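Local coordinates for protein transmembrane protease (Mus musculus, PDB 2E7V) that probably works as a membrane-bound serine protease, the part described being its probably extracellular SEA domain, an alpha/beta module that carries no protease active site of its own, at residues K86-K89 and T90-S94; M40-D43 and E44-S48; E17-E20 and A21-S24; Q93-L96 and R97-S100. All coordinates share one frame; numbering follows the deposited sequence.

Interaction 1 of 4, residues K86-K89 and T90-S94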
ATOM      1  N   LYS A  86      12.599 -11.237  10.392  1.00 26.60           N
ATOM      2  CA  LYS A  86      12.559 -11.994   9.143  1.00 29.00           C
ATOM      3  C   LYS A  86      11.251 -12.783   9.076  1.00 27.07           C
ATOM      4  O   LYS A  86      10.606 -12.856   8.029  1.00 26.00           O
ATOM      5  CB  LYS A  86      13.737 -12.970   9.067  1.00 33.49           C
ATOM      6  CG  LYS A  86      15.120 -12.329   9.091  1.00 40.83           C
ATOM      7  CD  LYS A  86      15.499 -11.691   7.752  1.00 45.55           C
ATOM      8  CE  LYS A  86      14.780 -10.370   7.507  1.00 47.37           C
ATOM      9  NZ  LYS A  86      15.108  -9.368   8.563  1.00 48.37           N
ATOM     10  N   VAL A  87      10.871 -13.368  10.207  1.00 23.37           N
ATOM     11  CA  VAL A  87       9.646 -14.145  10.298  1.00 21.79           C
ATOM     12  C   VAL A  87       8.433 -13.267  10.020  1.00 21.15           C
ATOM     13  O   VAL A  87       7.607 -13.584   9.166  1.00 16.93           O
ATOM     14  CB  VAL A  87       9.494 -14.762  11.692  1.00 22.40           C
ATOM     15  CG1 VAL A  87       8.159 -15.505  11.800  1.00 21.94           C
ATOM     16  CG2 VAL A  87      10.649 -15.699  11.957  1.00 26.16           C
ATOM     17  N   MET A  88       8.335 -12.157  10.746  1.00 17.04           N
ATOM     18  CA  MET A  88       7.214 -11.238  10.567  1.00 16.07           C
ATOM     19  C   MET A  88       7.139 -10.799   9.107  1.00 12.79           C
ATOM     20  O   MET A  88       6.056 -10.664   8.537  1.00 12.22           O
ATOM     21  CB  MET A  88       7.392 -10.019  11.470  1.00 20.22           C
ATOM     22  CG  MET A  88       6.254  -9.017  11.415  1.00 27.17           C
ATOM     23  SD  MET A  88       4.670  -9.725  11.875  1.00 28.76           S
ATOM     24  CE  MET A  88       5.105 -10.632  13.374  1.00 19.67           C
ATOM     25  N   LYS A  89       8.305 -10.590   8.504  1.00 13.47           N
ATOM     26  CA  LYS A  89       8.378 -10.160   7.117  1.00 13.80           C
ATOM     27  C   LYS A  89       7.732 -11.139   6.145  1.00 10.68           C
ATOM     28  O   LYS A  89       6.965 -10.729   5.286  1.00 12.23           O
ATOM     29  CB  LYS A  89       9.836  -9.916   6.736  1.00 13.55           C
ATOM     30  CG  LYS A  89      10.065  -9.437   5.320  1.00 17.73           C
ATOM     31  CD  LYS A  89      11.496  -8.916   5.248  1.00 22.64           C
ATOM     32  CE  LYS A  89      11.954  -8.616   3.847  1.00 25.43           C
ATOM     33  NZ  LYS A  89      13.387  -8.185   3.894  1.00 26.67           N
ATOM     34  N   THR A  90       8.039 -12.427   6.278  1.00  8.89           N
ATOM     35  CA  THR A  90       7.480 -13.449   5.392  1.00 12.41           C
ATOM     36  C   THR A  90       5.960 -13.526   5.506  1.00 11.80           C
ATOM     37  O   THR A  90       5.277 -13.797   4.521  1.00 13.83           O
ATOM     38  CB  THR A  90       8.086 -14.852   5.690  1.00 11.93           C
ATOM     39  OG1 THR A  90       7.906 -15.173   7.076  1.00 13.82           O
ATOM     40  CG2 THR A  90       9.575 -14.856   5.368  1.00 17.29           C
ATOM     41  N   ARG A  91       5.435 -13.289   6.705  1.00 10.43           N
ATOM     42  CA  ARG A  91       3.990 -13.310   6.908  1.00  9.56           C
ATOM     43  C   ARG A  91       3.387 -12.088   6.223  1.00  9.57           C
ATOM     44  O   ARG A  91       2.319 -12.156   5.607  1.00  8.63           O
ATOM     45  CB  ARG A  91       3.649 -13.266   8.408  1.00 13.42           C
ATOM     46  CG  ARG A  91       4.240 -14.396   9.252  1.00 13.34           C
ATOM     47  CD  ARG A  91       3.971 -14.151  10.749  1.00 17.24           C
ATOM     48  NE  ARG A  91       2.537 -14.129  11.051  1.00 16.48           N
ATOM     49  CZ  ARG A  91       2.019 -13.755  12.220  1.00 19.29           C
ATOM     50  NH1 ARG A  91       2.811 -13.360  13.210  1.00 16.30           N
ATOM     51  NH2 ARG A  91       0.706 -13.780  12.401  1.00 20.95           N
ATOM     52  N   ILE A  92       4.084 -10.965   6.334  1.00  9.38           N
ATOM     53  CA  ILE A  92       3.609  -9.722   5.737  1.00 10.21           C
ATOM     54  C   ILE A  92       3.582  -9.840   4.224  1.00 11.12           C
ATOM     55  O   ILE A  92       2.613  -9.439   3.574  1.00 12.00           O
ATOM     56  CB  ILE A  92       4.502  -8.520   6.157  1.00  9.25           C
ATOM     57  CG1 ILE A  92       4.322  -8.244   7.651  1.00 11.19           C
ATOM     58  CG2 ILE A  92       4.133  -7.277   5.330  1.00  5.90           C
ATOM     59  CD1 ILE A  92       5.265  -7.175   8.222  1.00 15.86           C
ATOM     60  N   GLN A  93       4.640 -10.412   3.661  1.00  9.63           N
ATOM     61  CA  GLN A  93       4.725 -10.582   2.214  1.00 11.83           C
ATOM     62  C   GLN A  93       3.558 -11.388   1.641  1.00 10.36           C
ATOM     63  O   GLN A  93       3.082 -11.115   0.527  1.00  8.30           O
ATOM     64  CB  GLN A  93       6.051 -11.246   1.859  1.00 12.94           C
ATOM     65  CG  GLN A  93       7.258 -10.332   2.023  1.00 11.54           C
ATOM     66  CD  GLN A  93       8.572 -11.083   1.889  1.00 15.70           C
ATOM     67  OE1 GLN A  93       8.742 -12.157   2.469  1.00 15.59           O
ATOM     68  NE2 GLN A  93       9.512 -10.514   1.139  1.00 14.33           N
ATOM     69  N   SER A  94       3.078 -12.362   2.405  1.00  9.29           N
ATOM     70  CA  SER A  94       1.973 -13.176   1.926  1.00 10.62           C
ATOM     71  C   SER A  94       0.678 -12.380   1.865  1.00 11.99           C
ATOM     72  O   SER A  94      -0.229 -12.728   1.108  1.00 15.01           O
ATOM     73  CB  SER A  94       1.812 -14.431   2.793  1.00 15.33           C
ATOM     74  OG  SER A  94       2.816 -15.387   2.468  1.00 17.22           O
TER
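Helix 85-96, one of the two helices of the SEA domain fold, runs through this contact, and T90 and V87 meet on its exposed face. The backbone bonds are those of a regular alpha-helix. R91 N gives to V87 O, I92 N to M88 O, and Q93 N to K89 O, the last at 2.9 Å with an N-H...O angle of 161°. V87 O is gripped twice. Besides R91 N, it accepts the hydroxyl T90 OG1 at 2.6 Å. The torsion of T90 explains this: with chi1 at 55°, OG1 sits between its own N and carbonyl carbon and leans back over the previous turn. Its methyl CG2 rests 3.5 Å from K86 O.

The inner side of the helix is apolar. M88 bends at both chi2 and chi3, and its CG lies 3.8 Å from I92 CD1. Both side chains pack on Y7 of strand 4-14 and on L50 of a loop. R91 runs past M88, and its guanidinium forms a salt bridge with E53. K89 is exposed, though it still touches Y7; its chain is extended and its CG passes 4.1 Å from Q93 CD, the two chains crossing at a slant. At the other end of M88, the terminal methyl CE meets the R91 guanidinium obliquely, 3.6 Å from NH1.

Interaction 2 of 4, residues M40-D43 and E44-S48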
ATOM      1  N   MET A  40      -6.985   0.607   2.343  1.00 12.23           N
ATOM      2  CA  MET A  40      -6.795  -0.634   1.603  1.00 11.12           C
ATOM      3  C   MET A  40      -5.854  -1.569   2.344  1.00 12.76           C
ATOM      4  O   MET A  40      -6.154  -2.751   2.531  1.00 12.14           O
ATOM      5  CB  MET A  40      -6.257  -0.341   0.194  1.00  9.90           C
ATOM      6  CG  MET A  40      -7.297   0.317  -0.733  1.00 10.97           C
ATOM      7  SD  MET A  40      -6.705   0.618  -2.405  1.00  6.04           S
ATOM      8  CE  MET A  40      -6.505  -1.072  -2.957  1.00  7.17           C
ATOM      9  N   ILE A  41      -4.710  -1.044   2.758  1.00 12.74           N
ATOM     10  CA  ILE A  41      -3.728  -1.845   3.482  1.00  9.93           C
ATOM     11  C   ILE A  41      -4.327  -2.327   4.803  1.00 11.06           C
ATOM     12  O   ILE A  41      -4.179  -3.502   5.169  1.00  9.97           O
ATOM     13  CB  ILE A  41      -2.431  -1.032   3.733  1.00  7.69           C
ATOM     14  CG1 ILE A  41      -1.698  -0.823   2.404  1.00 10.11           C
ATOM     15  CG2 ILE A  41      -1.526  -1.759   4.726  1.00  9.86           C
ATOM     16  CD1 ILE A  41      -0.556   0.190   2.481  1.00 15.94           C
ATOM     17  N   THR A  42      -5.021  -1.436   5.500  1.00  8.36           N
ATOM     18  CA  THR A  42      -5.642  -1.790   6.780  1.00 11.21           C
ATOM     19  C   THR A  42      -6.657  -2.922   6.597  1.00 15.37           C
ATOM     20  O   THR A  42      -6.655  -3.890   7.358  1.00 14.95           O
ATOM     21  CB  THR A  42      -6.341  -0.567   7.425  1.00 14.15           C
ATOM     22  OG1 THR A  42      -5.369   0.464   7.669  1.00 12.62           O
ATOM     23  CG2 THR A  42      -7.002  -0.952   8.756  1.00 14.86           C
ATOM     24  N   ASP A  43      -7.519  -2.800   5.588  1.00 14.91           N
ATOM     25  CA  ASP A  43      -8.522  -3.831   5.314  1.00 15.41           C
ATOM     26  C   ASP A  43      -7.874  -5.196   5.017  1.00 17.06           C
ATOM     27  O   ASP A  43      -8.357  -6.228   5.481  1.00 13.28           O
ATOM     28  CB  ASP A  43      -9.396  -3.437   4.122  1.00 14.47           C
ATOM     29  CG  ASP A  43     -10.389  -2.337   4.454  1.00 21.34           C
ATOM     30  OD1 ASP A  43     -10.898  -1.703   3.506  1.00 27.08           O
ATOM     31  OD2 ASP A  43     -10.676  -2.111   5.651  1.00 24.86           O
ATOM     32  N   GLU A  44      -6.794  -5.205   4.241  1.00 14.25           N
ATOM     33  CA  GLU A  44      -6.133  -6.468   3.915  1.00 15.75           C
ATOM     34  C   GLU A  44      -5.598  -7.176   5.158  1.00 14.48           C
ATOM     35  O   GLU A  44      -5.809  -8.377   5.339  1.00 13.99           O
ATOM     36  CB  GLU A  44      -4.977  -6.247   2.934  1.00 17.89           C
ATOM     37  CG  GLU A  44      -5.403  -5.844   1.536  1.00 21.83           C
ATOM     38  CD  GLU A  44      -6.433  -6.782   0.942  1.00 25.86           C
ATOM     39  OE1 GLU A  44      -6.307  -8.013   1.134  1.00 28.38           O
ATOM     40  OE2 GLU A  44      -7.366  -6.286   0.272  1.00 27.93           O
ATOM     41  N   PHE A  45      -4.901  -6.447   6.020  1.00 12.38           N
ATOM     42  CA  PHE A  45      -4.359  -7.089   7.209  1.00 12.20           C
ATOM     43  C   PHE A  45      -5.451  -7.493   8.181  1.00 13.47           C
ATOM     44  O   PHE A  45      -5.325  -8.513   8.863  1.00 13.78           O
ATOM     45  CB  PHE A  45      -3.333  -6.195   7.896  1.00 12.88           C
ATOM     46  CG  PHE A  45      -2.040  -6.083   7.141  1.00 14.45           C
ATOM     47  CD1 PHE A  45      -1.769  -4.970   6.351  1.00 12.78           C
ATOM     48  CD2 PHE A  45      -1.098  -7.104   7.206  1.00 16.33           C
ATOM     49  CE1 PHE A  45      -0.579  -4.876   5.640  1.00 17.21           C
ATOM     50  CE2 PHE A  45       0.098  -7.019   6.498  1.00 17.59           C
ATOM     51  CZ  PHE A  45       0.359  -5.900   5.713  1.00 15.99           C
ATOM     52  N   ARG A  46      -6.516  -6.700   8.246  1.00 11.89           N
ATOM     53  CA  ARG A  46      -7.636  -7.011   9.129  1.00 15.08           C
ATOM     54  C   ARG A  46      -8.238  -8.340   8.690  1.00 14.40           C
ATOM     55  O   ARG A  46      -8.784  -9.088   9.502  1.00 19.54           O
ATOM     56  CB  ARG A  46      -8.704  -5.907   9.061  1.00 14.36           C
ATOM     57  CG  ARG A  46      -8.341  -4.621   9.797  1.00 20.34           C
ATOM     58  CD  ARG A  46      -8.062  -4.870  11.272  1.00 25.28           C
ATOM     59  NE  ARG A  46      -7.559  -3.671  11.940  1.00 31.63           N
ATOM     60  CZ  ARG A  46      -6.711  -3.686  12.966  1.00 35.07           C
ATOM     61  NH1 ARG A  46      -6.268  -4.843  13.446  1.00 35.37           N
ATOM     62  NH2 ARG A  46      -6.298  -2.546  13.508  1.00 34.70           N
ATOM     63  N   GLY A  47      -8.131  -8.628   7.396  1.00 16.72           N
ATOM     64  CA  GLY A  47      -8.650  -9.878   6.864  1.00 16.38           C
ATOM     65  C   GLY A  47      -7.535 -10.861   6.556  1.00 17.52           C
ATOM     66  O   GLY A  47      -7.562 -11.525   5.524  1.00 20.95           O
ATOM     67  N   SER A  48      -6.553 -10.965   7.450  1.00 17.63           N
ATOM     68  CA  SER A  48      -5.424 -11.872   7.243  1.00 13.93           C
ATOM     69  C   SER A  48      -5.020 -12.583   8.541  1.00 15.37           C
ATOM     70  O   SER A  48      -5.625 -12.363   9.587  1.00 14.06           O
ATOM     71  CB  SER A  48      -4.222 -11.086   6.710  1.00 13.51           C
ATOM     72  OG  SER A  48      -3.616 -10.350   7.759  1.00 10.25           O
TER
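I41 lies alongside F45, both side chains pointing the same way, and its CG2 methyl overlaps the edge of the phenyl ring. The closest side-chain atoms are I41 CG2 and F45 CE1, 3.4 Å apart, with the methyl in the ring plane. CG2 is anti to the I41 backbone N and beside the carbonyl carbon, which brings it to the ring. The carbonyl oxygen of I41 is at the same ring edge, 3.1 Å from F45 CD1. It also accepts F45 N, a nearly straight bond with an N-H...O angle of 168°. The ring edge is thus set against both a methyl and a carbonyl.

This is the last part of helix 28-46, which the SEA domain lays across its sheet. F45 faces inward, stacking on F54 and meeting F77 edge-to-face, while V95 and L96 of helix 85-96 also touch it. T42 and R46 also lie side by side, both touching F54. T42 CG2 lies 4.0 Å from R46 CG, and R46 CG is 3.1 Å from T42 O. E44 CG, beside the backbone N (chi1 -69°), lies 3.3 Å from M40 O; the bend at chi2 then turns the carboxylate, which R98 holds in a salt bridge.

The helix ends at R46; G47 is the first residue to leave helical angles. G47 N still bonds to D43 O, with an N-H...O angle of only 136°. One residue on, S48 OG gives to F45 O at 2.7 Å.

Interaction 3 of 4, residues E17-E20 and A21-S24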
ATOM      1  N   GLU A  17      -2.224   9.432 -12.182  1.00 20.95           N
ATOM      2  CA  GLU A  17      -1.201  10.300 -12.740  1.00 19.63           C
ATOM      3  C   GLU A  17      -0.733  11.229 -11.636  1.00 18.89           C
ATOM      4  O   GLU A  17      -1.535  11.689 -10.826  1.00 19.58           O
ATOM      5  CB  GLU A  17      -1.762  11.126 -13.902  1.00 20.57           C
ATOM      6  CG  GLU A  17      -0.764  12.120 -14.489  1.00 22.95           C
ATOM      7  CD  GLU A  17      -1.337  12.916 -15.658  1.00 25.64           C
ATOM      8  OE1 GLU A  17      -0.684  13.885 -16.092  1.00 25.59           O
ATOM      9  OE2 GLU A  17      -2.434  12.570 -16.142  1.00 27.68           O
ATOM     10  N   TYR A  18       0.564  11.490 -11.589  1.00 18.15           N
ATOM     11  CA  TYR A  18       1.099  12.395 -10.585  1.00 22.15           C
ATOM     12  C   TYR A  18       0.807  13.821 -11.060  1.00 20.96           C
ATOM     13  O   TYR A  18       1.187  14.195 -12.163  1.00 26.91           O
ATOM     14  CB  TYR A  18       2.612  12.198 -10.437  1.00 16.81           C
ATOM     15  CG  TYR A  18       3.207  12.965  -9.283  1.00 22.65           C
ATOM     16  CD1 TYR A  18       3.288  12.400  -8.004  1.00 21.12           C
ATOM     17  CD2 TYR A  18       3.653  14.271  -9.453  1.00 21.48           C
ATOM     18  CE1 TYR A  18       3.800  13.129  -6.925  1.00 21.76           C
ATOM     19  CE2 TYR A  18       4.161  15.006  -8.384  1.00 26.26           C
ATOM     20  CZ  TYR A  18       4.233  14.433  -7.126  1.00 23.40           C
ATOM     21  OH  TYR A  18       4.737  15.174  -6.079  1.00 22.87           O
ATOM     22  N   THR A  19       0.120  14.600 -10.234  1.00 23.36           N
ATOM     23  CA  THR A  19      -0.222  15.987 -10.568  1.00 21.19           C
ATOM     24  C   THR A  19       0.377  16.893  -9.494  1.00 20.33           C
ATOM     25  O   THR A  19       0.776  16.405  -8.444  1.00 17.37           O
ATOM     26  CB  THR A  19      -1.740  16.171 -10.599  1.00 22.48           C
ATOM     27  OG1 THR A  19      -2.298  15.771  -9.337  1.00 20.67           O
ATOM     28  CG2 THR A  19      -2.350  15.322 -11.708  1.00 26.04           C
ATOM     29  N   GLU A  20       0.435  18.203  -9.738  1.00 21.72           N
ATOM     30  CA  GLU A  20       1.025  19.125  -8.762  1.00 22.27           C
ATOM     31  C   GLU A  20       0.439  19.026  -7.362  1.00 20.38           C
ATOM     32  O   GLU A  20       1.165  19.122  -6.366  1.00 21.95           O
ATOM     33  CB  GLU A  20       0.917  20.569  -9.248  1.00 27.91           C
ATOM     34  CG  GLU A  20       1.926  20.896 -10.311  1.00 34.46           C
ATOM     35  CD  GLU A  20       3.338  20.662  -9.822  1.00 36.67           C
ATOM     36  OE1 GLU A  20       3.872  21.534  -9.103  1.00 39.00           O
ATOM     37  OE2 GLU A  20       3.905  19.596 -10.145  1.00 38.79           O
ATOM     38  N   ALA A  21      -0.871  18.847  -7.280  1.00 18.79           N
ATOM     39  CA  ALA A  21      -1.525  18.732  -5.990  1.00 18.09           C
ATOM     40  C   ALA A  21      -0.834  17.683  -5.129  1.00 16.10           C
ATOM     41  O   ALA A  21      -0.863  17.773  -3.905  1.00 18.78           O
ATOM     42  CB  ALA A  21      -2.995  18.364  -6.172  1.00 18.21           C
ATOM     43  N   LEU A  22      -0.206  16.693  -5.760  1.00 16.33           N
ATOM     44  CA  LEU A  22       0.456  15.638  -4.995  1.00 18.55           C
ATOM     45  C   LEU A  22       1.783  16.051  -4.366  1.00 21.32           C
ATOM     46  O   LEU A  22       2.343  15.304  -3.565  1.00 15.79           O
ATOM     47  CB  LEU A  22       0.641  14.381  -5.856  1.00 15.48           C
ATOM     48  CG  LEU A  22      -0.660  13.718  -6.339  1.00 14.19           C
ATOM     49  CD1 LEU A  22      -0.351  12.327  -6.870  1.00 14.63           C
ATOM     50  CD2 LEU A  22      -1.667  13.635  -5.186  1.00 14.20           C
ATOM     51  N   ASN A  23       2.268  17.246  -4.710  1.00 23.08           N
ATOM     52  CA  ASN A  23       3.525  17.769  -4.168  1.00 24.76           C
ATOM     53  C   ASN A  23       3.377  18.190  -2.713  1.00 25.64           C
ATOM     54  O   ASN A  23       4.357  18.275  -1.968  1.00 25.69           O
ATOM     55  CB  ASN A  23       3.976  19.011  -4.947  1.00 27.21           C
ATOM     56  CG  ASN A  23       4.698  18.680  -6.226  1.00 26.91           C
ATOM     57  OD1 ASN A  23       4.908  17.517  -6.558  1.00 30.28           O
ATOM     58  ND2 ASN A  23       5.092  19.711  -6.955  1.00 29.77           N
ATOM     59  N   SER A  24       2.144  18.484  -2.325  1.00 23.47           N
ATOM     60  CA  SER A  24       1.870  18.946  -0.980  1.00 22.40           C
ATOM     61  C   SER A  24       0.944  18.045  -0.189  1.00 21.06           C
ATOM     62  O   SER A  24      -0.169  17.756  -0.611  1.00 21.84           O
ATOM     63  CB  SER A  24       1.272  20.350  -1.027  1.00 23.42           C
ATOM     64  OG  SER A  24       0.777  20.717   0.245  1.00 19.80           O
TER
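Y18 reaches across L22 to N23 in the turn that leads from strand 16-17 towards helix 28-46. Its CB starts the side chain with CG anti to the backbone N (chi1 -172°), and this sends the ring over the next residues. Along one edge of the ring, CD1 meets the methyl L22 CD1 at 3.8 Å. The next atom, CE1, lies 3.6 Å from L22 CB. That methylene sits over one face of the ring, 3.9 Å from its centroid and 26° off the normal, a CH-pi contact displaced towards the rim. Along the other edge, CE2 comes 3.2 Å from N23 OD1. At the tip, the hydroxyl OH gives a hydrogen bond to the same OD1. Their separation, 2.4 Å, is shorter than a normal hydrogen bond, so the exact length is doubtful. OD1 lies in the ring plane, and the amide is turned 46° from that plane.

Along the backbone, a 3-10 turn forms. L22 N bonds to T19 O, and N23 N bonds to E20 O at 2.7 Å. In both, the donor stands above the carbonyl plane, in keeping with the tight winding. The E20 carboxylate stands almost perpendicular to the N23 amide; E20 OE1 is 3.1 Å from N23 ND2, but at too poor an angle for a hydrogen bond. V69 of strand 68-78 touches both Y18 and L22.

The chemistry is mixed: an apolar methylene covers a ring face, while the phenol holds the N23 amide by its oxygen. Together they would limit the rotation of both, if the short bond is taken at face value.

Interaction 4 of 4, residues Q93-L96 and R97-S100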
ATOM      1  N   GLN A  93       4.640 -10.412   3.661  1.00  9.63           N
ATOM      2  CA  GLN A  93       4.725 -10.582   2.214  1.00 11.83           C
ATOM      3  C   GLN A  93       3.558 -11.388   1.641  1.00 10.36           C
ATOM      4  O   GLN A  93       3.082 -11.115   0.527  1.00  8.30           O
ATOM      5  CB  GLN A  93       6.051 -11.246   1.859  1.00 12.94           C
ATOM      6  CG  GLN A  93       7.258 -10.332   2.023  1.00 11.54           C
ATOM      7  CD  GLN A  93       8.572 -11.083   1.889  1.00 15.70           C
ATOM      8  OE1 GLN A  93       8.742 -12.157   2.469  1.00 15.59           O
ATOM      9  NE2 GLN A  93       9.512 -10.514   1.139  1.00 14.33           N
ATOM     10  N   SER A  94       3.078 -12.362   2.405  1.00  9.29           N
ATOM     11  CA  SER A  94       1.973 -13.176   1.926  1.00 10.62           C
ATOM     12  C   SER A  94       0.678 -12.380   1.865  1.00 11.99           C
ATOM     13  O   SER A  94      -0.229 -12.728   1.108  1.00 15.01           O
ATOM     14  CB  SER A  94       1.812 -14.431   2.793  1.00 15.33           C
ATOM     15  OG  SER A  94       2.816 -15.387   2.468  1.00 17.22           O
ATOM     16  N   VAL A  95       0.593 -11.301   2.641  1.00 11.78           N
ATOM     17  CA  VAL A  95      -0.597 -10.459   2.607  1.00 12.40           C
ATOM     18  C   VAL A  95      -0.471  -9.443   1.476  1.00 12.57           C
ATOM     19  O   VAL A  95      -1.410  -9.247   0.695  1.00 10.22           O
ATOM     20  CB  VAL A  95      -0.815  -9.719   3.951  1.00 13.22           C
ATOM     21  CG1 VAL A  95      -2.053  -8.836   3.866  1.00 15.01           C
ATOM     22  CG2 VAL A  95      -0.980 -10.734   5.079  1.00 13.57           C
ATOM     23  N   LEU A  96       0.697  -8.815   1.365  1.00  9.81           N
ATOM     24  CA  LEU A  96       0.915  -7.810   0.323  1.00 14.70           C
ATOM     25  C   LEU A  96       0.743  -8.398  -1.078  1.00 15.34           C
ATOM     26  O   LEU A  96       0.306  -7.718  -2.008  1.00 12.47           O
ATOM     27  CB  LEU A  96       2.310  -7.179   0.470  1.00 13.64           C
ATOM     28  CG  LEU A  96       2.570  -6.465   1.803  1.00  8.66           C
ATOM     29  CD1 LEU A  96       3.950  -5.853   1.772  1.00  9.57           C
ATOM     30  CD2 LEU A  96       1.522  -5.387   2.076  1.00 11.90           C
ATOM     31  N   ARG A  97       1.071  -9.677  -1.210  1.00 13.37           N
ATOM     32  CA  ARG A  97       0.947 -10.369  -2.476  1.00 18.15           C
ATOM     33  C   ARG A  97      -0.497 -10.315  -2.974  1.00 18.07           C
ATOM     34  O   ARG A  97      -0.746 -10.376  -4.176  1.00 16.86           O
ATOM     35  CB  ARG A  97       1.397 -11.825  -2.309  1.00 21.94           C
ATOM     36  CG  ARG A  97       1.397 -12.645  -3.581  1.00 30.57           C
ATOM     37  CD  ARG A  97       2.493 -13.721  -3.561  1.00 41.81           C
ATOM     38  NE  ARG A  97       2.384 -14.679  -2.454  1.00 48.07           N
ATOM     39  CZ  ARG A  97       2.746 -14.435  -1.195  1.00 50.45           C
ATOM     40  NH1 ARG A  97       3.247 -13.254  -0.858  1.00 54.44           N
ATOM     41  NH2 ARG A  97       2.618 -15.379  -0.269  1.00 48.97           N
ATOM     42  N   ARG A  98      -1.449 -10.194  -2.050  1.00 16.54           N
ATOM     43  CA  ARG A  98      -2.859 -10.132  -2.436  1.00 17.60           C
ATOM     44  C   ARG A  98      -3.186  -8.810  -3.145  1.00 18.83           C
ATOM     45  O   ARG A  98      -4.151  -8.724  -3.916  1.00 19.84           O
ATOM     46  CB  ARG A  98      -3.754 -10.299  -1.201  1.00 18.10           C
ATOM     47  CG  ARG A  98      -3.370 -11.479  -0.333  1.00 21.98           C
ATOM     48  CD  ARG A  98      -4.457 -11.891   0.660  1.00 27.92           C
ATOM     49  NE  ARG A  98      -5.014 -10.775   1.415  1.00 29.32           N
ATOM     50  CZ  ARG A  98      -5.708 -10.911   2.542  1.00 27.93           C
ATOM     51  NH1 ARG A  98      -5.922 -12.117   3.051  1.00 27.86           N
ATOM     52  NH2 ARG A  98      -6.210  -9.844   3.150  1.00 24.96           N
ATOM     53  N   LEU A  99      -2.378  -7.788  -2.887  1.00 13.81           N
ATOM     54  CA  LEU A  99      -2.579  -6.471  -3.491  1.00 16.56           C
ATOM     55  C   LEU A  99      -1.929  -6.359  -4.866  1.00 17.98           C
ATOM     56  O   LEU A  99      -2.248  -5.451  -5.633  1.00 19.84           O
ATOM     57  CB  LEU A  99      -1.995  -5.378  -2.588  1.00 13.62           C
ATOM     58  CG  LEU A  99      -2.809  -5.064  -1.338  1.00 17.83           C
ATOM     59  CD1 LEU A  99      -1.973  -4.259  -0.343  1.00 14.87           C
ATOM     60  CD2 LEU A  99      -4.076  -4.299  -1.764  1.00 16.93           C
ATOM     61  N   SER A 100      -1.023  -7.286  -5.173  1.00 19.02           N
ATOM     62  CA  SER A 100      -0.298  -7.267  -6.445  1.00 21.28           C
ATOM     63  C   SER A 100      -0.841  -8.226  -7.497  1.00 22.64           C
ATOM     64  O   SER A 100      -1.327  -9.310  -7.179  1.00 22.53           O
ATOM     65  CB  SER A 100       1.188  -7.582  -6.215  1.00 13.70           C
ATOM     66  OG  SER A 100       1.911  -7.538  -7.439  1.00 18.70           O
TER
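Side-chain hydrogen bonding begins with R97, which folds back over the preceding turn to reach S94. R97 NH2 gives to S94 OG at 2.7 Å with an N-H...O angle of 155°, and the hydroxyl lies 8° out of the guanidinium plane. The chain gets there by bends at chi2 and chi3, after starting with CG anti to its own N. The group passes close over the backbone: R97 CZ is 3.5 Å from S94 CA, and S94 O stands over one face of the guanidinium. R97 NH1 lies 2.6 Å from Q93 O, at the edge of the group.

The backbone bonds record the end of helix 85-96 in the SEA domain. R97 N still gives to Q93 O, an alpha-helical bond. R98 N then gives to V95 O, and L99 N to L96 O at 2.8 Å, so the spacing drops from four residues to three. In these two the donor stands more than 50° out of the carbonyl plane. S100 N reaches L96 O only weakly.

The other contacts are apolar or stacked on a charged group. V95 CG1 lies over one face of the R98 guanidinium, 4.3 Å from NE. That guanidinium, paired with E44, also bonds to G47 O. L96 CD2 and L99 CD1 are 4.4 Å apart; L96 packs on F45, and L99 touches E44.

How the interactions relate
Interactions 1 and 4 follow each other on helix 85-96 and share Q93 and S94. Interaction 2 closes helix 28-46 beside them, its centre about 14 Å from that of interaction 1 and about 10 Å from that of interaction 4. The helices join by I92 and V95 against F45; R98, just beyond helix 85-96, adds a salt bridge to E44. These three contacts are partly buried, each with an apolar inner side. Interaction 3 is a surface contact at the far side of the domain, about 26 Å or more between centres. Regular alpha-helical bonds dominate interactions 1 and 2, whereas interactions 3 and 4 use tighter three-residue bonds.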